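PDB 6AK1: dimethyl-sulfide monooxygenase from Hyphomicrobium sulfonivorans, which oxidises dimethyl sulfide to methanethiol and formaldehyde with O2 and NADH, using FMN, as the first step of dimethyl sulfide degradation. Local coordinates for residues L7-M12 and D52-A57; D11-S16 and E37-M42; A57-V62 and V80-P85; G61-Y66 and G313-I318; W132-S137 and I224-A229. All coordinates share one frame; numbering follows the deposited sequence.

Contact 1 (L7-M12 and D52-A57); sequences LNAFDM and DCLFIA
F10 and F55 share one torsion, CG anti to the backbone N (chi1 -167° and -168°), which sends both rings the same way off the sheet, side by side. The F10 ring turns its edge toward the face of F55 in an offset edge-to-face pair with planes 69° apart; its CE1 comes 3.6 Å from F55 CD1 and also touches A57 CB. Beneath the rings the strands run parallel in register from N8 and C53 onward, joined by A9 N to C53 O (2.9 Å), F55 N to A9 O (2.7 Å), D11 N to F55 O and A57 N to D11 O. At the start of the pair D52 grips L7 twice: its N donates to L7 O, and its OD1 accepts from L7 N (3.1 Å). Outside the two segments, D52 OD2 forms a salt bridge with R4. N8 rests OD1 3.2 Å from C53 CB and gives ND2 to N395. On the reverse face L54 CD1 fits between A9 CB and D11 CB. These two strands of the TIM barrel are flanked by strands 393-397 and 100-106; helices 36-48 and 89-94 cover the A9-L54 face, and F245 and F225 meet the phenylalanines inside.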
# COMPACT_ATOMS: atom_id res chain seq x y z
N LEU A 7 5.64 11.92 1.11
CA LEU A 7 4.72 12.09 -0.01
C LEU A 7 4.70 10.82 -0.85
O LEU A 7 5.72 10.44 -1.42
CB LEU A 7 5.12 13.29 -0.86
CG LEU A 7 5.21 14.59 -0.06
CD1 LEU A 7 5.82 15.70 -0.90
CD2 LEU A 7 3.84 14.98 0.49
N ASN A 8 3.54 10.17 -0.92
CA ASN A 8 3.34 8.98 -1.73
C ASN A 8 2.23 9.23 -2.74
O ASN A 8 1.22 9.88 -2.42
CB ASN A 8 2.93 7.76 -0.88
CG ASN A 8 4.02 7.28 0.06
OD1 ASN A 8 5.20 7.59 -0.10
ND2 ASN A 8 3.62 6.47 1.03
N ALA A 9 2.38 8.67 -3.94
CA ALA A 9 1.28 8.62 -4.89
C ALA A 9 0.55 7.29 -4.73
O ALA A 9 1.17 6.22 -4.74
CB ALA A 9 1.77 8.79 -6.34
N PHE A 10 -0.76 7.37 -4.57
CA PHE A 10 -1.63 6.21 -4.46
C PHE A 10 -2.23 5.96 -5.84
O PHE A 10 -2.83 6.87 -6.44
CB PHE A 10 -2.70 6.49 -3.40
CG PHE A 10 -3.49 5.29 -2.95
CD1 PHE A 10 -2.87 4.08 -2.67
CD2 PHE A 10 -4.86 5.40 -2.75
CE1 PHE A 10 -3.62 2.98 -2.24
CE2 PHE A 10 -5.61 4.31 -2.30
CZ PHE A 10 -4.99 3.10 -2.06
N ASP A 11 -2.05 4.75 -6.36
CA ASP A 11 -2.55 4.37 -7.68
C ASP A 11 -2.95 2.90 -7.63
O ASP A 11 -2.84 2.23 -6.60
CB ASP A 11 -1.50 4.66 -8.76
CG ASP A 11 -2.11 4.99 -10.13
OD1 ASP A 11 -3.14 4.40 -10.54
OD2 ASP A 11 -1.56 5.83 -10.85
N MET A 12 -3.44 2.39 -8.75
CA MET A 12 -3.86 1.00 -8.85
C MET A 12 -3.85 0.66 -10.33
O MET A 12 -4.00 1.55 -11.16
CB MET A 12 -5.26 0.79 -8.23
CG MET A 12 -5.81 -0.62 -8.28
SD MET A 12 -7.29 -0.84 -7.23
CE MET A 12 -7.99 -2.29 -7.96
N ASP A 52 8.28 10.05 -2.17
CA ASP A 52 8.93 8.88 -1.58
C ASP A 52 8.59 7.59 -2.32
O ASP A 52 9.47 6.74 -2.51
CB ASP A 52 8.55 8.77 -0.11
CG ASP A 52 9.18 9.88 0.73
OD1 ASP A 52 8.54 10.95 0.85
OD2 ASP A 52 10.31 9.69 1.22
N CYS A 53 7.34 7.43 -2.77
CA CYS A 53 6.90 6.10 -3.14
C CYS A 53 5.66 6.16 -4.03
O CYS A 53 4.80 7.02 -3.85
CB CYS A 53 6.63 5.27 -1.86
SG CYS A 53 6.29 3.52 -2.13
N LEU A 54 5.58 5.21 -4.98
CA LEU A 54 4.35 4.92 -5.71
C LEU A 54 3.69 3.70 -5.06
O LEU A 54 4.21 2.59 -5.13
CB LEU A 54 4.63 4.67 -7.19
CG LEU A 54 3.46 4.25 -8.09
CD1 LEU A 54 2.43 5.37 -8.28
CD2 LEU A 54 3.97 3.77 -9.44
N PHE A 55 2.55 3.91 -4.44
CA PHE A 55 1.84 2.88 -3.70
C PHE A 55 0.76 2.32 -4.62
O PHE A 55 -0.21 3.01 -4.94
CB PHE A 55 1.25 3.49 -2.43
CG PHE A 55 0.73 2.50 -1.42
CD1 PHE A 55 -0.30 1.63 -1.73
CD2 PHE A 55 1.26 2.48 -0.14
CE1 PHE A 55 -0.80 0.74 -0.79
CE2 PHE A 55 0.76 1.60 0.82
CZ PHE A 55 -0.28 0.73 0.49
N ILE A 56 0.95 1.08 -5.08
CA ILE A 56 0.06 0.48 -6.08
C ILE A 56 -0.86 -0.51 -5.37
O ILE A 56 -0.41 -1.57 -4.91
CB ILE A 56 0.86 -0.18 -7.21
CG1 ILE A 56 1.83 0.82 -7.83
CG2 ILE A 56 -0.09 -0.69 -8.31
CD1 ILE A 56 2.76 0.21 -8.87
N ALA A 57 -2.15 -0.19 -5.31
CA ALA A 57 -3.15 -1.07 -4.74
C ALA A 57 -3.50 -2.20 -5.71
O ALA A 57 -3.09 -2.21 -6.88
CB ALA A 57 -4.41 -0.29 -4.37

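Contact 2 (D11-S16 and E37-M42); sequences DMTCVS and EYWTNM
D11, near the end of strand 6-12, and T13 in the chain that follows meet Y38 and W39 of helix 36-48 in the beta-alpha-beta crossover that leads from strand 6-12 to strand 53-57 of the TIM barrel. D11 and Y38 reach for each other tip to tip. The phenol OH donates to D11 OD2 at 2.6 Å, on the syn lone pair, with OD2 close to the plane of the tyrosine ring and the carboxylate turned 84° from it. The same hydroxyl is hydrogen-bonded to T401. W39, its CG anti to the carbonyl carbon (chi1 -64°), brings the far end of its six-membered ring to the strand end: CH2 lies 3.5 Å from M12 O, which sits at the ring edge, and 3.7 Å from D11 OD1, while CZ2 approaches T13 CA (3.7 Å) and T13 CG2 (3.9 Å). T13 is the centre of an inverse gamma turn, closed by a weak bond from C14 N to M12 O. Y38 in turn supports the indole, with CD2 3.5 Å above its plane and over its centre, and W39 NE1 donates to Y33 O. The buried carboxylate of D11 is thus held at both oxygens, OD2 by the phenol and OD1 by the M12 N-H, which fixes its rotation. With these two donors, its negative charge would probably be tolerated at this buried position.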
# COMPACT_ATOMS: atom_id res chain seq x y z
N ASP A 11 -2.05 4.75 -6.36
CA ASP A 11 -2.55 4.37 -7.68
C ASP A 11 -2.95 2.90 -7.63
O ASP A 11 -2.84 2.23 -6.60
CB ASP A 11 -1.50 4.66 -8.76
CG ASP A 11 -2.11 4.99 -10.13
OD1 ASP A 11 -3.14 4.40 -10.54
OD2 ASP A 11 -1.56 5.83 -10.85
N MET A 12 -3.44 2.39 -8.75
CA MET A 12 -3.86 1.00 -8.85
C MET A 12 -3.85 0.66 -10.33
O MET A 12 -4.00 1.55 -11.16
CB MET A 12 -5.26 0.79 -8.23
CG MET A 12 -5.81 -0.62 -8.28
SD MET A 12 -7.29 -0.84 -7.23
CE MET A 12 -7.99 -2.29 -7.96
N THR A 13 -3.62 -0.60 -10.68
CA THR A 13 -3.48 -0.95 -12.10
C THR A 13 -4.87 -1.12 -12.73
O THR A 13 -5.21 -2.17 -13.28
CB THR A 13 -2.62 -2.20 -12.28
OG1 THR A 13 -1.55 -2.21 -11.32
CG2 THR A 13 -2.03 -2.22 -13.68
N CYS A 14 -5.66 -0.05 -12.65
CA CYS A 14 -7.04 -0.04 -13.12
C CYS A 14 -7.41 1.40 -13.46
O CYS A 14 -6.61 2.31 -13.32
CB CYS A 14 -7.99 -0.60 -12.06
SG CYS A 14 -8.16 0.47 -10.62
N VAL A 15 -8.67 1.61 -13.88
CA VAL A 15 -9.10 2.92 -14.36
C VAL A 15 -9.66 3.77 -13.21
O VAL A 15 -9.07 4.79 -12.84
CB VAL A 15 -10.13 2.78 -15.49
CG1 VAL A 15 -10.60 4.16 -15.95
CG2 VAL A 15 -9.54 1.98 -16.67
N SER A 16 -10.80 3.37 -12.65
CA SER A 16 -11.41 4.10 -11.53
C SER A 16 -10.98 3.45 -10.22
O SER A 16 -11.33 2.30 -9.94
CB SER A 16 -12.92 4.11 -11.66
OG SER A 16 -13.35 4.84 -12.81
N GLU A 37 3.69 3.08 -21.08
CA GLU A 37 4.12 4.48 -21.03
C GLU A 37 3.44 5.27 -19.92
O GLU A 37 4.04 6.21 -19.40
CB GLU A 37 3.87 5.19 -22.37
CG GLU A 37 4.68 4.64 -23.55
CD GLU A 37 4.14 3.33 -24.13
OE1 GLU A 37 2.98 2.95 -23.81
OE2 GLU A 37 4.87 2.66 -24.90
N TYR A 38 2.20 4.93 -19.55
CA TYR A 38 1.58 5.61 -18.41
C TYR A 38 2.41 5.42 -17.15
O TYR A 38 2.70 6.37 -16.42
CB TYR A 38 0.14 5.11 -18.18
CG TYR A 38 -0.44 5.56 -16.85
CD1 TYR A 38 -1.06 6.81 -16.72
CD2 TYR A 38 -0.35 4.76 -15.71
CE1 TYR A 38 -1.58 7.23 -15.50
CE2 TYR A 38 -0.85 5.18 -14.49
CZ TYR A 38 -1.47 6.42 -14.39
OH TYR A 38 -1.99 6.83 -13.19
N TRP A 39 2.85 4.18 -16.90
CA TRP A 39 3.56 3.89 -15.66
C TRP A 39 4.97 4.47 -15.66
O TRP A 39 5.41 5.00 -14.63
CB TRP A 39 3.55 2.38 -15.42
CG TRP A 39 2.15 1.91 -15.22
CD1 TRP A 39 1.35 1.30 -16.14
CD2 TRP A 39 1.35 2.07 -14.04
NE1 TRP A 39 0.11 1.05 -15.59
CE2 TRP A 39 0.09 1.51 -14.30
CE3 TRP A 39 1.59 2.65 -12.77
CZ2 TRP A 39 -0.94 1.50 -13.34
CZ3 TRP A 39 0.57 2.62 -11.82
CH2 TRP A 39 -0.68 2.06 -12.11
N THR A 40 5.70 4.38 -16.78
CA THR A 40 7.05 4.94 -16.78
C THR A 40 7.02 6.47 -16.69
O THR A 40 7.85 7.06 -15.99
CB THR A 40 7.85 4.48 -18.01
OG1 THR A 40 7.18 4.85 -19.22
CG2 THR A 40 8.00 2.98 -17.98
N ASN A 41 6.06 7.11 -17.36
CA ASN A 41 5.89 8.56 -17.20
C ASN A 41 5.51 8.92 -15.76
O ASN A 41 5.99 9.91 -15.22
CB ASN A 41 4.81 9.09 -18.15
CG ASN A 41 5.24 9.08 -19.59
OD1 ASN A 41 6.44 9.08 -19.90
ND2 ASN A 41 4.27 9.10 -20.49
N MET A 42 4.63 8.13 -15.13
CA MET A 42 4.25 8.38 -13.74
C MET A 42 5.48 8.32 -12.82
O MET A 42 5.70 9.23 -12.00
CB MET A 42 3.17 7.38 -13.30
CG MET A 42 2.72 7.49 -11.82
SD MET A 42 2.12 9.17 -11.41
CE MET A 42 0.86 9.33 -12.66

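Contact 3 (A57-V62 and V80-P85); sequences ADVVGV and VPVNDP
D58 and P85 form the tight end of this contact. With CG anti to the backbone N (chi1 -165°), the D58 side chain crosses the P85 ring at about a right angle, its CG and OD2 each 3.5 Å from P85 CD. V82 also crosses D58 at about a right angle, its CG2 3.4 Å from D58 OD1. All three carboxylate atoms pack on P85 CD, and OD1 also meets a V82 methyl, through van der Waals contact and without a polar bond between the segments. An alanine at D58, lacking the carboxylate, would probably leave P85 CD and V82 CG2 without their packing partner and the likely FMN site without an acidic group. Further along, the packing slackens. V82 CG1 lies 3.7 Å from V59 O and 4.3 Å from V59 CG2, and at the partly exposed far end V62 CG1 and V80 CG2 come no closer than 4.4 Å. V80 itself precedes a cis peptide to P81. The two chain directions differ by 148°, as expected for the outgoing and returning limbs of one excursion. Both limbs belong to the connection between strand 53-57 and helix 89-94, which includes helix 71-75, and lie at the C-terminal end of the TIM barrel, where luciferase-like monooxygenases bind flavin; D58 probably binds FMN, as in related enzymes.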
# COMPACT_ATOMS: atom_id res chain seq x y z
N ALA A 57 -2.15 -0.19 -5.31
CA ALA A 57 -3.15 -1.07 -4.74
C ALA A 57 -3.50 -2.20 -5.71
O ALA A 57 -3.09 -2.21 -6.88
CB ALA A 57 -4.41 -0.29 -4.37
N ASP A 58 -4.28 -3.17 -5.23
CA ASP A 58 -4.66 -4.31 -6.05
C ASP A 58 -5.87 -5.01 -5.44
O ASP A 58 -6.07 -4.97 -4.23
CB ASP A 58 -3.51 -5.32 -6.19
CG ASP A 58 -3.74 -6.33 -7.32
OD1 ASP A 58 -4.29 -5.93 -8.38
OD2 ASP A 58 -3.39 -7.53 -7.13
N VAL A 59 -6.67 -5.64 -6.31
CA VAL A 59 -7.72 -6.57 -5.92
C VAL A 59 -7.76 -7.68 -6.96
O VAL A 59 -7.28 -7.52 -8.08
CB VAL A 59 -9.12 -5.92 -5.80
CG1 VAL A 59 -9.14 -4.81 -4.74
CG2 VAL A 59 -9.58 -5.40 -7.14
N VAL A 60 -8.36 -8.81 -6.58
CA VAL A 60 -8.54 -9.91 -7.51
C VAL A 60 -10.00 -10.37 -7.49
O VAL A 60 -10.34 -11.39 -8.09
CB VAL A 60 -7.59 -11.08 -7.20
CG1 VAL A 60 -6.16 -10.70 -7.60
CG2 VAL A 60 -7.65 -11.47 -5.74
N GLY A 61 -10.86 -9.60 -6.82
CA GLY A 61 -12.30 -9.79 -6.90
C GLY A 61 -12.97 -8.54 -7.44
O GLY A 61 -12.34 -7.48 -7.58
N VAL A 62 -14.26 -8.65 -7.72
CA VAL A 62 -15.02 -7.57 -8.36
C VAL A 62 -16.06 -7.02 -7.39
O VAL A 62 -16.45 -7.67 -6.42
CB VAL A 62 -15.68 -8.02 -9.67
CG1 VAL A 62 -14.58 -8.49 -10.69
CG2 VAL A 62 -16.69 -9.11 -9.38
N VAL A 80 -12.28 -2.62 -12.14
CA VAL A 80 -12.29 -3.66 -13.15
C VAL A 80 -12.36 -2.96 -14.51
O VAL A 80 -13.16 -2.06 -14.70
CB VAL A 80 -13.47 -4.67 -12.94
CG1 VAL A 80 -14.83 -3.98 -13.03
CG2 VAL A 80 -13.37 -5.83 -13.95
N PRO A 81 -11.49 -3.35 -15.46
CA PRO A 81 -10.41 -4.35 -15.37
C PRO A 81 -9.29 -3.95 -14.42
O PRO A 81 -9.08 -2.76 -14.18
CB PRO A 81 -9.88 -4.43 -16.82
CG PRO A 81 -10.25 -3.09 -17.42
CD PRO A 81 -11.57 -2.74 -16.80
N VAL A 82 -8.58 -4.93 -13.87
CA VAL A 82 -7.43 -4.66 -13.01
C VAL A 82 -6.31 -5.62 -13.40
O VAL A 82 -6.52 -6.83 -13.48
CB VAL A 82 -7.79 -4.77 -11.52
CG1 VAL A 82 -8.45 -6.09 -11.24
CG2 VAL A 82 -6.54 -4.60 -10.63
N ASN A 83 -5.13 -5.07 -13.69
CA ASN A 83 -3.98 -5.88 -14.05
C ASN A 83 -3.08 -6.13 -12.84
O ASN A 83 -3.20 -5.48 -11.79
CB ASN A 83 -3.19 -5.21 -15.18
CG ASN A 83 -3.82 -5.43 -16.54
OD1 ASN A 83 -4.86 -6.08 -16.64
ND2 ASN A 83 -3.20 -4.89 -17.58
N ASP A 84 -2.20 -7.09 -12.99
CA ASP A 84 -1.23 -7.47 -11.97
C ASP A 84 -0.28 -6.31 -11.68
O ASP A 84 0.38 -5.82 -12.61
CB ASP A 84 -0.49 -8.72 -12.47
CG ASP A 84 0.76 -9.05 -11.68
OD1 ASP A 84 0.89 -8.72 -10.48
OD2 ASP A 84 1.65 -9.70 -12.30
N PRO A 85 -0.19 -5.83 -10.44
CA PRO A 85 0.64 -4.65 -10.15
C PRO A 85 2.13 -4.91 -10.18
O PRO A 85 2.90 -3.94 -10.10
CB PRO A 85 0.20 -4.25 -8.73
CG PRO A 85 -0.15 -5.56 -8.10
CD PRO A 85 -0.85 -6.35 -9.22

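Contact 4 (G61-Y66 and G313-I318); sequences GVYDVY and GGWTGI
Y63 and W315 meet edge to face: the phenol ring turns its edge toward the face of the five-membered indole ring, offset, with the planes 88° apart and the centroids separated by 5.3 Å. W315 CD1 and NE1 both lie at the edge of the Y63 ring, near its plane, with Y63 CE2 3.7 Å from W315 CD1. W315 NE1 also makes a weak, bent hydrogen bond to Y63 OH (3.2 Å, 124° at the hydrogen), while the same hydroxyl has a firmer partner in Q79. On the same side of the ring, nearer its root, Y63 CD2 comes 3.5 Å from G314 CA. A beta carbon on G314 would fall 2.1 Å from Y63 CD2, a clash, so glycine is what lets the ring come so near. An alanine at Y63 would probably open a gap over G314 and leave W315 NE1 and Q79 without their partner. V65 spreads both methyl groups over the end of the helix, CG2 3.6 Å from G313 O and CG1 3.9 Å from G317 O. That end is finished by G317, whose positive phi suits glycine and whose N donates to G313 O, and by an ST turn in which I318 N donates to T316 OG1. The arrangement is a loop, following barrel strand 53-57, packed closely on the C-terminal turn of helix 305-316, where G313 and G314 have no side chains to keep it off.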
# COMPACT_ATOMS: atom_id res chain seq x y z
N GLY A 61 -10.86 -9.60 -6.82
CA GLY A 61 -12.30 -9.79 -6.90
C GLY A 61 -12.97 -8.54 -7.44
O GLY A 61 -12.34 -7.48 -7.58
N VAL A 62 -14.26 -8.65 -7.72
CA VAL A 62 -15.02 -7.57 -8.36
C VAL A 62 -16.06 -7.02 -7.39
O VAL A 62 -16.45 -7.67 -6.42
CB VAL A 62 -15.68 -8.02 -9.67
CG1 VAL A 62 -14.58 -8.49 -10.69
CG2 VAL A 62 -16.69 -9.11 -9.38
N TYR A 63 -16.49 -5.79 -7.66
CA TYR A 63 -17.48 -5.08 -6.84
C TYR A 63 -18.85 -5.40 -7.41
O TYR A 63 -19.34 -4.74 -8.33
CB TYR A 63 -17.18 -3.59 -6.81
CG TYR A 63 -15.90 -3.22 -6.07
CD1 TYR A 63 -14.65 -3.50 -6.60
CD2 TYR A 63 -15.95 -2.59 -4.83
CE1 TYR A 63 -13.48 -3.17 -5.92
CE2 TYR A 63 -14.78 -2.25 -4.14
CZ TYR A 63 -13.55 -2.54 -4.69
OH TYR A 63 -12.40 -2.20 -4.00
N ASP A 64 -19.49 -6.43 -6.87
CA ASP A 64 -20.77 -6.92 -7.37
C ASP A 64 -21.89 -6.83 -6.33
O ASP A 64 -22.89 -7.54 -6.46
CB ASP A 64 -20.63 -8.36 -7.87
CG ASP A 64 -20.00 -9.29 -6.83
OD1 ASP A 64 -19.86 -8.90 -5.65
OD2 ASP A 64 -19.66 -10.43 -7.21
N VAL A 65 -21.75 -5.98 -5.31
CA VAL A 65 -22.81 -5.84 -4.30
C VAL A 65 -23.93 -4.92 -4.78
O VAL A 65 -25.12 -5.27 -4.69
CB VAL A 65 -22.21 -5.34 -2.97
CG1 VAL A 65 -23.32 -4.88 -2.02
CG2 VAL A 65 -21.35 -6.43 -2.35
N TYR A 66 -23.58 -3.74 -5.29
CA TYR A 66 -24.59 -2.78 -5.72
C TYR A 66 -25.41 -3.33 -6.87
O TYR A 66 -24.87 -3.71 -7.91
CB TYR A 66 -23.94 -1.46 -6.11
CG TYR A 66 -24.91 -0.44 -6.66
CD1 TYR A 66 -26.02 -0.03 -5.91
CD2 TYR A 66 -24.70 0.14 -7.90
CE1 TYR A 66 -26.92 0.92 -6.42
CE2 TYR A 66 -25.57 1.10 -8.40
CZ TYR A 66 -26.69 1.48 -7.66
OH TYR A 66 -27.56 2.43 -8.18
N GLY A 313 -20.54 -0.43 -2.32
CA GLY A 313 -21.05 -1.77 -2.07
C GLY A 313 -19.96 -2.75 -1.68
O GLY A 313 -20.09 -3.47 -0.68
N GLY A 314 -18.87 -2.79 -2.45
CA GLY A 314 -17.77 -3.66 -2.10
C GLY A 314 -17.04 -3.22 -0.85
O GLY A 314 -16.58 -4.05 -0.06
N TRP A 315 -16.91 -1.91 -0.63
CA TRP A 315 -16.16 -1.42 0.53
C TRP A 315 -16.91 -1.65 1.83
O TRP A 315 -16.29 -1.95 2.85
CB TRP A 315 -15.84 0.06 0.38
CG TRP A 315 -14.81 0.37 -0.60
CD1 TRP A 315 -13.82 -0.47 -1.06
CD2 TRP A 315 -14.64 1.60 -1.30
NE1 TRP A 315 -13.04 0.18 -1.99
CE2 TRP A 315 -13.52 1.45 -2.15
CE3 TRP A 315 -15.32 2.83 -1.28
CZ2 TRP A 315 -13.08 2.49 -2.98
CZ3 TRP A 315 -14.88 3.84 -2.09
CH2 TRP A 315 -13.77 3.67 -2.94
N THR A 316 -18.24 -1.47 1.84
CA THR A 316 -19.01 -1.55 3.08
C THR A 316 -19.95 -2.74 3.15
O THR A 316 -20.40 -3.08 4.25
CB THR A 316 -19.83 -0.27 3.30
OG1 THR A 316 -20.91 -0.23 2.36
CG2 THR A 316 -18.96 0.97 3.09
N GLY A 317 -20.27 -3.39 2.03
CA GLY A 317 -21.26 -4.44 2.03
C GLY A 317 -22.70 -3.99 1.87
O GLY A 317 -23.61 -4.83 1.83
N ILE A 318 -22.96 -2.69 1.78
CA ILE A 318 -24.32 -2.19 1.69
C ILE A 318 -24.69 -2.01 0.23
O ILE A 318 -24.01 -1.29 -0.51
CB ILE A 318 -24.47 -0.87 2.46
CG1 ILE A 318 -24.18 -1.10 3.94
CG2 ILE A 318 -25.87 -0.30 2.23
CD1 ILE A 318 -23.78 0.18 4.62

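Contact 5 (W132-S137 and I224-A229); sequences WNVVSS and IFQAGA
F225, paired with N133 in the parallel sheet of the barrel, bonds the residues on either side of N133: F225 N donates to W132 O and V134 N to F225 O, both at 2.8 Å. N133 CA adds a C-H...O contact to F225 O (3.4 Å). Beyond the last direct bond a water takes over, donating to N133 OD1 (3.0 Å) and V134 O (2.7 Å) and accepting from A227 N (2.9 Å), so that it bridges the strands as they separate. Apolar contacts fill the W132 side of the sheet, where I224 CG2 touches V134 CG2 (3.9 Å) and I224 CD1 lies near W132 CE3. V134 CG2 also sits 3.5 Å over the centre of the indole, and helix 157-174 covers this layer. On the opposite side N133 and F225 pack at their CB atoms, and the F225 ring meets F55. N133, its CG anti to the backbone N (chi1 177°), uses both ends of its amide: OD1 takes the water, and ND2 bonds T104, a probable FMN ligand. The amide is therefore fixed in rotation, and probably helps to position T104 as a second-shell residue of the flavin site.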
# COMPACT_ATOMS: atom_id res chain seq x y z
N TRP A 132 6.31 -4.11 0.25
CA TRP A 132 5.27 -5.12 0.12
C TRP A 132 4.07 -4.65 0.94
O TRP A 132 4.14 -4.57 2.17
CB TRP A 132 5.76 -6.48 0.62
CG TRP A 132 4.67 -7.52 0.65
CD1 TRP A 132 3.53 -7.54 -0.11
CD2 TRP A 132 4.61 -8.68 1.49
NE1 TRP A 132 2.77 -8.64 0.19
CE2 TRP A 132 3.41 -9.36 1.17
CE3 TRP A 132 5.45 -9.22 2.47
CZ2 TRP A 132 3.03 -10.55 1.80
CZ3 TRP A 132 5.08 -10.40 3.09
CH2 TRP A 132 3.88 -11.06 2.76
N ASN A 133 2.97 -4.36 0.26
CA ASN A 133 1.72 -4.03 0.95
C ASN A 133 0.97 -5.33 1.22
O ASN A 133 0.37 -5.92 0.31
CB ASN A 133 0.90 -3.05 0.13
CG ASN A 133 -0.44 -2.74 0.78
OD1 ASN A 133 -0.50 -2.42 1.97
ND2 ASN A 133 -1.52 -2.85 0.01
N VAL A 134 1.01 -5.77 2.47
CA VAL A 134 0.46 -7.05 2.91
C VAL A 134 -1.05 -6.94 3.09
O VAL A 134 -1.52 -6.25 3.99
CB VAL A 134 1.13 -7.49 4.22
CG1 VAL A 134 0.68 -8.87 4.63
CG2 VAL A 134 2.63 -7.39 4.09
N VAL A 135 -1.82 -7.66 2.27
CA VAL A 135 -3.26 -7.61 2.38
C VAL A 135 -3.80 -9.03 2.53
O VAL A 135 -3.13 -10.02 2.22
CB VAL A 135 -3.94 -6.89 1.19
CG1 VAL A 135 -3.30 -5.53 0.95
CG2 VAL A 135 -3.88 -7.72 -0.07
N SER A 136 -5.03 -9.11 3.07
CA SER A 136 -5.83 -10.33 3.13
C SER A 136 -7.08 -10.11 2.28
O SER A 136 -8.01 -9.42 2.71
CB SER A 136 -6.19 -10.70 4.57
OG SER A 136 -5.08 -10.56 5.45
N SER A 137 -7.09 -10.69 1.07
CA SER A 137 -8.18 -10.47 0.12
C SER A 137 -9.54 -10.74 0.75
O SER A 137 -9.71 -11.69 1.53
CB SER A 137 -7.99 -11.38 -1.10
OG SER A 137 -9.21 -11.50 -1.83
N ILE A 224 7.70 -3.33 4.82
CA ILE A 224 6.38 -3.89 5.06
C ILE A 224 5.36 -2.76 5.18
O ILE A 224 5.45 -1.93 6.09
CB ILE A 224 6.37 -4.78 6.32
CG1 ILE A 224 7.51 -5.80 6.25
CG2 ILE A 224 5.03 -5.47 6.43
CD1 ILE A 224 7.39 -6.81 5.09
N PHE A 225 4.41 -2.72 4.25
CA PHE A 225 3.26 -1.83 4.34
C PHE A 225 2.04 -2.64 4.74
O PHE A 225 1.88 -3.79 4.32
CB PHE A 225 2.98 -1.12 3.01
CG PHE A 225 3.99 -0.07 2.62
CD1 PHE A 225 4.96 0.35 3.51
CD2 PHE A 225 3.96 0.50 1.35
CE1 PHE A 225 5.89 1.32 3.13
CE2 PHE A 225 4.88 1.48 0.97
CZ PHE A 225 5.84 1.89 1.86
N GLN A 226 1.17 -2.03 5.55
CA GLN A 226 -0.06 -2.69 5.97
C GLN A 226 -1.14 -1.65 6.20
O GLN A 226 -0.86 -0.51 6.57
CB GLN A 226 0.10 -3.48 7.27
CG GLN A 226 0.95 -4.69 7.13
CD GLN A 226 1.14 -5.38 8.45
OE1 GLN A 226 2.08 -5.08 9.19
NE2 GLN A 226 0.26 -6.31 8.76
N ALA A 227 -2.38 -2.06 5.99
CA ALA A 227 -3.52 -1.21 6.28
C ALA A 227 -3.78 -1.22 7.78
O ALA A 227 -3.64 -2.26 8.45
CB ALA A 227 -4.75 -1.69 5.53
N GLY A 228 -4.13 -0.05 8.31
CA GLY A 228 -4.59 0.01 9.69
C GLY A 228 -5.79 -0.89 9.91
O GLY A 228 -6.59 -1.14 9.00
N ALA A 229 -5.89 -1.41 11.12
CA ALA A 229 -6.94 -2.36 11.43
C ALA A 229 -7.30 -2.24 12.90
O ALA A 229 -6.55 -1.65 13.70
CB ALA A 229 -6.53 -3.80 11.10
O HOH W 1 -2.55 -3.80 3.66

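How the contacts relate
All five contacts belong to one TIM-barrel domain. Contacts 1 and 5 are pairs within the same parallel sheet, their centres about 14 Å apart, and their side chains touch inside the barrel at F55 with F225 and N133. Contact 2 shares strand 6-12 with contact 1, their centres about 10 Å apart, and adds helix 36-48 on the outside. The chain then runs on through A57 into contact 3, tied to contact 2 by the bond between N83 N and T13 O, and through G61 and V62 into contact 4, about 23 Å from contact 1 by centres. Contact 5 is nested within the loop closed by contact 4. Contacts 1, 3 and 5 include or adjoin the probable FMN residues D58 and T104; contacts 2 and 4 lie farther out.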